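Local coordinates for salmonella typhimurium DB7155 bacteriophage DET7 tailspike (Bacteriophage, PDB 2V5I), which serves as the trimeric receptor-binding tailspike of the phage, probably binding and hydrolysing host O-antigen through a beta-helical domain, at residues Ser451-Arg459 / Ser469-Asn477; Ile388-Ala399 / Ile412-Val423. All coordinates share one frame; numbering follows the deposited sequence.

Interaction 1: residues Ser451-Arg459 / Ser469-Asn477; sequences SDTAELALR and SGALRSHLN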
loop_
_atom_site.group_PDB
_atom_site.type_symbol
_atom_site.label_atom_id
_atom_site.label_comp_id
_atom_site.label_asym_id
_atom_site.label_seq_id
_atom_site.Cartn_x
_atom_site.Cartn_y
_atom_site.Cartn_z
ATOM N N SER A 451 -2.791 -3.992 -33.918
ATOM C CA SER A 451 -1.877 -3.168 -34.732
ATOM C C SER A 451 -1.124 -4.045 -35.743
ATOM O O SER A 451 -0.890 -5.231 -35.494
ATOM C CB SER A 451 -0.853 -2.524 -33.783
ATOM O OG SER A 451 -0.059 -3.525 -33.177
ATOM N N ASP A 452 -0.725 -3.435 -36.860
ATOM C CA ASP A 452 0.147 -4.103 -37.827
ATOM C C ASP A 452 1.622 -3.980 -37.439
ATOM O O ASP A 452 2.477 -4.574 -38.110
ATOM C CB ASP A 452 -0.048 -3.512 -39.232
ATOM C CG ASP A 452 -1.397 -3.884 -39.870
ATOM O OD1 ASP A 452 -2.085 -4.826 -39.421
ATOM O OD2 ASP A 452 -1.754 -3.209 -40.868
ATOM N N THR A 453 1.950 -3.248 -36.351
ATOM C CA THR A 453 3.333 -2.959 -36.004
ATOM C C THR A 453 3.598 -3.050 -34.497
ATOM O O THR A 453 2.677 -3.004 -33.689
ATOM C CB THR A 453 3.730 -1.538 -36.434
ATOM O OG1 THR A 453 2.934 -0.583 -35.708
ATOM C CG2 THR A 453 3.526 -1.331 -37.945
ATOM N N ALA A 454 4.864 -3.247 -34.135
ATOM C CA ALA A 454 5.308 -3.197 -32.749
ATOM C C ALA A 454 6.568 -2.326 -32.788
ATOM O O ALA A 454 7.389 -2.474 -33.691
ATOM C CB ALA A 454 5.656 -4.568 -32.239
ATOM N N GLU A 455 6.771 -1.449 -31.788
ATOM C CA GLU A 455 7.945 -0.561 -31.872
ATOM C C GLU A 455 8.561 -0.206 -30.528
ATOM O O GLU A 455 7.883 -0.188 -29.515
ATOM C CB GLU A 455 7.600 0.764 -32.568
ATOM C CG GLU A 455 7.044 1.844 -31.652
ATOM C CD GLU A 455 6.668 3.146 -32.383
ATOM O OE1 GLU A 455 7.050 3.304 -33.571
ATOM O OE2 GLU A 455 5.994 4.011 -31.761
ATOM N N LEU A 456 9.849 0.129 -30.603
ATOM C CA LEU A 456 10.571 0.842 -29.559
ATOM C C LEU A 456 11.059 2.124 -30.216
ATOM O O LEU A 456 11.996 2.105 -31.040
ATOM C CB LEU A 456 11.762 0.074 -29.040
ATOM C CG LEU A 456 12.500 0.849 -27.926
ATOM C CD1 LEU A 456 11.738 0.753 -26.615
ATOM C CD2 LEU A 456 13.855 0.371 -27.805
ATOM N N ALA A 457 10.356 3.196 -29.930
ATOM C CA ALA A 457 10.731 4.539 -30.424
ATOM C C ALA A 457 11.783 5.167 -29.510
ATOM O O ALA A 457 11.904 4.817 -28.346
ATOM C CB ALA A 457 9.510 5.392 -30.473
ATOM N N LEU A 458 12.521 6.125 -30.081
ATOM C CA LEU A 458 13.508 6.893 -29.356
ATOM C C LEU A 458 13.143 8.373 -29.539
ATOM O O LEU A 458 12.693 8.796 -30.593
ATOM C CB LEU A 458 14.914 6.658 -29.897
ATOM C CG LEU A 458 15.335 5.203 -29.798
ATOM C CD1 LEU A 458 15.517 4.748 -31.184
ATOM C CD2 LEU A 458 16.649 5.061 -29.066
ATOM N N ARG A 459 13.304 9.138 -28.480
ATOM C CA ARG A 459 13.048 10.576 -28.515
ATOM C C ARG A 459 14.105 11.317 -27.687
ATOM O O ARG A 459 14.457 10.932 -26.589
ATOM C CB ARG A 459 11.647 10.906 -28.001
ATOM C CG ARG A 459 11.263 12.336 -28.238
ATOM C CD ARG A 459 9.804 12.689 -27.860
ATOM N NE ARG A 459 8.875 11.978 -28.711
ATOM C CZ ARG A 459 7.572 12.267 -28.775
ATOM N NH1 ARG A 459 7.078 13.238 -28.059
ATOM N NH2 ARG A 459 6.771 11.553 -29.552
ATOM N N SER A 469 12.861 10.783 -32.549
ATOM C CA SER A 469 14.082 10.948 -33.303
ATOM C C SER A 469 14.446 9.732 -34.156
ATOM O O SER A 469 15.237 9.824 -35.095
ATOM C CB SER A 469 15.203 11.309 -32.340
ATOM O OG SER A 469 15.351 10.353 -31.280
ATOM N N GLY A 470 13.919 8.583 -33.763
ATOM C CA GLY A 470 14.169 7.374 -34.519
ATOM C C GLY A 470 13.404 6.237 -33.860
ATOM O O GLY A 470 12.680 6.429 -32.905
ATOM N N ALA A 471 13.508 5.060 -34.470
ATOM C CA ALA A 471 12.790 3.875 -33.970
ATOM C C ALA A 471 13.377 2.563 -34.465
ATOM O O ALA A 471 14.054 2.495 -35.503
ATOM C CB ALA A 471 11.294 3.933 -34.374
ATOM N N LEU A 472 13.097 1.522 -33.671
ATOM C CA LEU A 472 13.218 0.132 -34.070
ATOM C C LEU A 472 11.769 -0.347 -34.181
ATOM O O LEU A 472 11.025 -0.251 -33.209
ATOM C CB LEU A 472 13.925 -0.644 -32.961
ATOM C CG LEU A 472 13.850 -2.161 -33.042
ATOM C CD1 LEU A 472 14.636 -2.599 -34.205
ATOM C CD2 LEU A 472 14.362 -2.819 -31.694
ATOM N N ARG A 473 11.351 -0.782 -35.377
ATOM C CA ARG A 473 9.950 -1.116 -35.612
ATOM C C ARG A 473 9.856 -2.437 -36.358
ATOM O O ARG A 473 10.688 -2.754 -37.213
ATOM C CB ARG A 473 9.321 -0.011 -36.483
ATOM C CG ARG A 473 9.553 1.416 -36.074
ATOM C CD ARG A 473 8.600 2.397 -36.848
ATOM N NE ARG A 473 7.222 2.254 -36.347
ATOM C CZ ARG A 473 6.118 2.665 -36.976
ATOM N NH1 ARG A 473 6.174 3.258 -38.165
ATOM N NH2 ARG A 473 4.926 2.464 -36.410
ATOM N N SER A 474 8.872 -3.246 -35.982
ATOM C CA SER A 474 8.522 -4.478 -36.696
ATOM C C SER A 474 7.122 -4.296 -37.335
ATOM O O SER A 474 6.219 -3.731 -36.722
ATOM C CB SER A 474 8.501 -5.628 -35.695
ATOM O OG SER A 474 8.171 -6.832 -36.353
ATOM N N HIS A 475 6.952 -4.817 -38.553
ATOM C CA HIS A 475 5.730 -4.630 -39.348
ATOM C C HIS A 475 5.349 -6.011 -39.869
ATOM O O HIS A 475 6.213 -6.749 -40.349
ATOM C CB HIS A 475 6.041 -3.810 -40.581
ATOM C CG HIS A 475 6.471 -2.405 -40.336
ATOM N ND1 HIS A 475 5.621 -1.337 -40.544
ATOM C CD2 HIS A 475 7.678 -1.873 -40.033
ATOM C CE1 HIS A 475 6.284 -0.209 -40.302
ATOM N NE2 HIS A 475 7.532 -0.512 -39.980
ATOM N N LEU A 476 4.077 -6.368 -39.821
ATOM C CA LEU A 476 3.707 -7.629 -40.450
ATOM C C LEU A 476 3.800 -7.585 -41.973
ATOM O O LEU A 476 3.581 -6.523 -42.587
ATOM C CB LEU A 476 2.350 -8.110 -39.950
ATOM C CG LEU A 476 1.088 -7.376 -40.284
ATOM C CD1 LEU A 476 0.640 -7.568 -41.756
ATOM C CD2 LEU A 476 -0.037 -7.849 -39.327
ATOM N N ASN A 477 4.221 -8.707 -42.576
ATOM C CA ASN A 477 4.152 -8.893 -44.030
ATOM C C ASN A 477 2.788 -9.484 -44.421
ATOM O O ASN A 477 2.480 -10.618 -44.023
ATOM C CB ASN A 477 5.324 -9.768 -44.528
ATOM C CG ASN A 477 6.607 -8.985 -44.711
ATOM O OD1 ASN A 477 6.615 -7.918 -45.341
ATOM N ND2 ASN A 477 7.746 -9.590 -44.289
#
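Strands Thr453-Arg459 and Gly470-Leu476 run antiparallel, their axes 171° apart and 4.6 Å at closest approach, as the two arms of a beta hairpin. Ala454 and Leu456 form two-bond pairs with Ser474 and Leu472; the bond from Ser474 N to Ala454 O is 2.8 Å long and almost straight (177° at the hydrogen). Near the hairpin's closed end, Leu458 faces both Ser469 and Gly470, a classic beta bulge: Leu458 O takes a 2.8 Å bond from Ser469 N and a weak one from Gly470 N.

On the face carrying Thr453, Glu455 and Ala457, the non-hydrogen-bonded pair Glu455-Arg473, in the Glu455 conformer described here, forms a salt bridge, OE1 to NE at 3.0 Å. The two side chains lie alongside each other, pointing the same way, with carboxylate and guanidinium planes 54° apart, so this is not a coplanar two-pronged pairing. A bend at chi3 of Arg473 brings NE back to the carboxylate. Next along, Thr453 CG2 lies 3.3 Å from His475 ND1, while His475 CE1 lies above one face of the Arg473 guanidinium, offset toward its rim; the far ring nitrogen, NE2, bonds to Glu488.

The other face carries Leu456, Leu458 and Leu472 and is turned to the trimer interior: Leu456 packs on Leu456 of the third subunit, and Ser474 OG bonds to Ser469 OG of that subunit. The hairpin thus has a partly exposed polar side, charge-paired in this conformer, and a largely apolar, buried side with a serine pair bonded across the subunit interface.

Interaction 2: residues Ile388-Ala399 / Ile412-Val423; sequences IIGDCIVNGIRA and ISAPNSTISGLV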
loop_
_atom_site.group_PDB
_atom_site.type_symbol
_atom_site.label_atom_id
_atom_site.label_comp_id
_atom_site.label_asym_id
_atom_site.label_seq_id
_atom_site.Cartn_x
_atom_site.Cartn_y
_atom_site.Cartn_z
ATOM N N ILE A 388 8.037 19.134 -8.529
ATOM C CA ILE A 388 9.086 18.955 -7.551
ATOM C C ILE A 388 10.118 20.021 -7.874
ATOM O O ILE A 388 10.588 20.098 -8.992
ATOM C CB ILE A 388 9.745 17.551 -7.600
ATOM C CG1 ILE A 388 8.684 16.451 -7.423
ATOM C CG2 ILE A 388 10.836 17.442 -6.545
ATOM C CD1 ILE A 388 9.235 15.045 -7.587
ATOM N N ILE A 389 10.523 20.812 -6.879
ATOM C CA ILE A 389 11.410 21.961 -7.139
ATOM C C ILE A 389 12.885 21.612 -7.089
ATOM O O ILE A 389 13.633 21.991 -7.985
ATOM C CB ILE A 389 11.156 23.077 -6.107
ATOM C CG1 ILE A 389 9.721 23.557 -6.198
ATOM C CG2 ILE A 389 12.159 24.225 -6.287
ATOM C CD1 ILE A 389 9.308 24.171 -7.543
ATOM N N GLY A 390 13.309 20.879 -6.067
ATOM C CA GLY A 390 14.711 20.582 -5.847
ATOM C C GLY A 390 15.218 19.232 -6.294
ATOM O O GLY A 390 14.607 18.575 -7.159
ATOM N N ASP A 391 16.396 18.852 -5.788
ATOM C CA ASP A 391 17.148 17.670 -6.251
ATOM C C ASP A 391 16.648 16.392 -5.580
ATOM O O ASP A 391 17.180 15.994 -4.546
ATOM C CB ASP A 391 18.640 17.833 -5.972
ATOM C CG ASP A 391 18.959 18.096 -4.476
ATOM O OD1 ASP A 391 18.250 18.888 -3.785
ATOM O OD2 ASP A 391 19.945 17.491 -3.983
ATOM N N CYS A 392 15.616 15.791 -6.161
ATOM C CA CYS A 392 14.930 14.650 -5.522
ATOM C C CYS A 392 15.026 13.397 -6.418
ATOM O O CYS A 392 15.544 13.460 -7.532
ATOM C CB CYS A 392 13.484 15.058 -5.247
ATOM S SG CYS A 392 13.434 16.413 -3.932
ATOM N N ILE A 393 14.556 12.267 -5.886
ATOM C CA ILE A 393 14.517 10.966 -6.592
ATOM C C ILE A 393 13.075 10.509 -6.547
ATOM O O ILE A 393 12.440 10.603 -5.478
ATOM C CB ILE A 393 15.389 9.906 -5.843
ATOM C CG1 ILE A 393 16.875 10.273 -5.874
ATOM C CG2 ILE A 393 15.166 8.477 -6.358
ATOM C CD1 ILE A 393 17.458 10.360 -7.203
ATOM N N VAL A 394 12.525 10.080 -7.696
ATOM C CA VAL A 394 11.211 9.444 -7.720
ATOM C C VAL A 394 11.401 8.012 -8.242
ATOM O O VAL A 394 11.962 7.817 -9.306
ATOM C CB VAL A 394 10.220 10.225 -8.610
ATOM C CG1 VAL A 394 8.883 9.562 -8.567
ATOM C CG2 VAL A 394 10.173 11.612 -8.134
ATOM N N ASN A 395 10.964 6.995 -7.468
ATOM C CA ASN A 395 11.104 5.588 -7.826
ATOM C C ASN A 395 9.701 5.017 -7.958
ATOM O O ASN A 395 9.113 4.615 -6.942
ATOM C CB ASN A 395 11.713 4.786 -6.649
ATOM C CG ASN A 395 13.141 5.110 -6.359
ATOM O OD1 ASN A 395 13.957 5.153 -7.266
ATOM N ND2 ASN A 395 13.472 5.308 -5.039
ATOM N N GLY A 396 9.140 4.953 -9.159
ATOM C CA GLY A 396 7.870 4.328 -9.378
ATOM C C GLY A 396 6.743 5.323 -9.223
ATOM O O GLY A 396 6.395 5.715 -8.112
ATOM N N ILE A 397 6.201 5.776 -10.348
ATOM C CA ILE A 397 5.164 6.806 -10.360
ATOM C C ILE A 397 4.209 6.557 -11.522
ATOM O O ILE A 397 4.607 6.478 -12.669
ATOM C CB ILE A 397 5.750 8.250 -10.355
ATOM C CG1 ILE A 397 4.616 9.286 -10.441
ATOM C CG2 ILE A 397 6.824 8.459 -11.457
ATOM C CD1 ILE A 397 5.027 10.688 -10.054
ATOM N N ARG A 398 2.922 6.501 -11.177
ATOM C CA ARG A 398 1.847 6.387 -12.152
ATOM C C ARG A 398 1.276 7.768 -12.301
ATOM O O ARG A 398 0.902 8.378 -11.307
ATOM C CB ARG A 398 0.796 5.408 -11.624
ATOM C CG ARG A 398 1.374 3.997 -11.573
ATOM C CD ARG A 398 0.773 3.130 -10.593
ATOM N NE ARG A 398 1.025 3.531 -9.216
ATOM C CZ ARG A 398 1.932 3.019 -8.416
ATOM N NH1 ARG A 398 2.778 2.100 -8.857
ATOM N NH2 ARG A 398 1.987 3.455 -7.153
ATOM N N ALA A 399 1.310 8.298 -13.531
ATOM C CA ALA A 399 1.014 9.706 -13.780
ATOM C C ALA A 399 -0.030 9.954 -14.880
ATOM O O ALA A 399 -0.074 11.062 -15.413
ATOM C CB ALA A 399 2.274 10.460 -14.124
ATOM N N ILE A 412 4.462 16.463 -15.537
ATOM C CA ILE A 412 5.530 16.483 -14.557
ATOM C C ILE A 412 6.472 17.648 -14.837
ATOM O O ILE A 412 6.934 17.800 -15.957
ATOM C CB ILE A 412 6.389 15.186 -14.625
ATOM C CG1 ILE A 412 5.553 14.012 -14.160
ATOM C CG2 ILE A 412 7.661 15.304 -13.718
ATOM C CD1 ILE A 412 6.149 12.651 -14.492
ATOM N N SER A 413 6.768 18.410 -13.789
ATOM C CA SER A 413 7.818 19.427 -13.794
ATOM C C SER A 413 8.713 19.196 -12.581
ATOM O O SER A 413 8.406 19.586 -11.435
ATOM C CB SER A 413 7.160 20.788 -13.719
ATOM O OG SER A 413 8.120 21.832 -13.589
ATOM N N ALA A 414 9.823 18.516 -12.852
ATOM C CA ALA A 414 10.804 18.116 -11.845
ATOM C C ALA A 414 12.208 18.245 -12.405
ATOM O O ALA A 414 12.951 17.281 -12.548
ATOM C CB ALA A 414 10.525 16.686 -11.368
ATOM N N PRO A 415 12.579 19.484 -12.750
ATOM C CA PRO A 415 13.790 19.719 -13.527
ATOM C C PRO A 415 15.113 19.372 -12.879
ATOM O O PRO A 415 16.112 19.243 -13.601
ATOM C CB PRO A 415 13.710 21.215 -13.838
ATOM C CG PRO A 415 12.783 21.807 -12.840
ATOM C CD PRO A 415 11.847 20.724 -12.408
ATOM N N ASN A 416 15.151 19.212 -11.555
ATOM C CA ASN A 416 16.365 18.848 -10.865
ATOM C C ASN A 416 16.317 17.414 -10.288
ATOM O O ASN A 416 17.226 17.033 -9.519
ATOM C CB ASN A 416 16.586 19.845 -9.750
ATOM C CG ASN A 416 16.781 21.267 -10.264
ATOM O OD1 ASN A 416 17.622 21.505 -11.138
ATOM N ND2 ASN A 416 16.024 22.226 -9.699
ATOM N N SER A 417 15.308 16.631 -10.686
ATOM C CA SER A 417 15.097 15.307 -10.125
ATOM C C SER A 417 15.441 14.201 -11.129
ATOM O O SER A 417 15.375 14.430 -12.338
ATOM C CB SER A 417 13.648 15.168 -9.706
ATOM O OG SER A 417 13.363 16.082 -8.634
ATOM N N THR A 418 15.684 13.007 -10.600
ATOM C CA THR A 418 15.803 11.810 -11.398
ATOM C C THR A 418 14.588 10.937 -11.126
ATOM O O THR A 418 14.258 10.701 -9.965
ATOM C CB THR A 418 17.076 11.072 -11.056
ATOM O OG1 THR A 418 18.196 11.898 -11.483
ATOM C CG2 THR A 418 17.126 9.719 -11.767
ATOM N N ILE A 419 13.969 10.439 -12.203
ATOM C CA ILE A 419 12.762 9.645 -12.130
ATOM C C ILE A 419 12.987 8.318 -12.826
ATOM O O ILE A 419 13.597 8.265 -13.888
ATOM C CB ILE A 419 11.556 10.399 -12.755
ATOM C CG1 ILE A 419 11.366 11.735 -11.984
ATOM C CG2 ILE A 419 10.327 9.460 -12.759
ATOM C CD1 ILE A 419 10.163 12.449 -12.338
ATOM N N SER A 420 12.574 7.234 -12.161
ATOM C CA SER A 420 12.532 5.906 -12.756
ATOM C C SER A 420 11.153 5.305 -12.563
ATOM O O SER A 420 10.454 5.657 -11.629
ATOM C CB SER A 420 13.520 4.947 -12.087
ATOM O OG SER A 420 14.815 5.485 -12.078
ATOM N N GLY A 421 10.759 4.398 -13.458
ATOM C CA GLY A 421 9.527 3.639 -13.250
ATOM C C GLY A 421 8.279 4.467 -13.485
ATOM O O GLY A 421 7.301 4.318 -12.754
ATOM N N LEU A 422 8.337 5.376 -14.467
ATOM C CA LEU A 422 7.161 6.202 -14.824
ATOM C C LEU A 422 6.219 5.393 -15.694
ATOM O O LEU A 422 6.645 4.890 -16.746
ATOM C CB LEU A 422 7.615 7.467 -15.545
ATOM C CG LEU A 422 6.536 8.382 -16.058
ATOM C CD1 LEU A 422 5.668 8.890 -14.952
ATOM C CD2 LEU A 422 7.220 9.567 -16.802
ATOM N N VAL A 423 4.985 5.193 -15.230
ATOM C CA VAL A 423 4.001 4.326 -15.850
ATOM C C VAL A 423 2.733 5.080 -16.226
ATOM O O VAL A 423 2.232 5.936 -15.471
ATOM C CB VAL A 423 3.656 3.185 -14.839
ATOM C CG1 VAL A 423 2.412 2.441 -15.204
ATOM C CG2 VAL A 423 4.839 2.248 -14.705
HETATM O O HOH W 1 13.093 18.819 -9.473
HETATM O O HOH W 2 9.176 22.484 -10.970
HETATM O O HOH W 3 18.344 14.330 -7.943
HETATM O O HOH W 4 15.004 7.380 -9.928
#
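Two successive rungs of the right-handed parallel beta-helix stack here, Ile388-Ala399 adjacent to the equivalent course of Ile412-Val423. Strands Ile393-Asn395 and Ser417-Val423 are 6° from parallel and 4.8 Å apart at closest approach, and from Asp391 to Arg398 each residue pairs with the one 25 positions later. The backbone bonds pass back and forth between rungs, as from Val394 N to Thr418 O (2.9 Å) and from Ser420 N to Val394 O.

Inside the coil, like side chains stack: Val394 CB meets Ile419 CG1 at 3.9 Å, the two lying alongside and pointing the same way. In Ile397, CG1 is anti to the backbone N (chi1 177°), which leaves CG2 between the backbone N and the carbonyl carbon; from there CG2 meets Leu422 CD1 at 3.7 Å and Ile419 CG2, whose side chain it crosses at a slant. Ala399 CB reaches the same Leu422 CD1.

The first segment turns a corner at Gly396; Gly421, inside the next rung's strand, lies across from it, CA to CA 4.3 Å, both with positive phi. The bond from Ile397 N to Gly421 O comes from well above the carbonyl plane. At the second segment's corner, where a type I turn spans Ala414-Ser417, Asn416 ND2 gives a 3.0 Å bond to Ile389 O, nearly in its own amide plane. A water there donates to Ile388 O and Gly390 O and accepts from Asn416 N and Ser417 OG, bridging the two rungs at the corner.

Stacked aliphatic residues within and in-register parallel strands mark the parallel beta-helix of P22-type tailspikes.

In the fold
The two contacts follow one another along the chain: the rung pair 388-399/412-423 closes before the hairpin 451-459/469-477 opens. Their centres are 27 Å apart and their nearest atoms about 12 Å, so they do not touch. Strand 435-448 lies between them in sequence, pairs with strand 417-423 of interaction 2 and, in the second subunit, supplies Gln443 to Thr453 of interaction 1. The change is from parallel stacking within one chain to an antiparallel sheet whose edge at Leu456-Arg459 continues into a parallel strand of the second subunit. Interaction 2 also touches both neighbours, though there mostly by packing, consistent with greater intertwining of the subunits toward the C-terminal end.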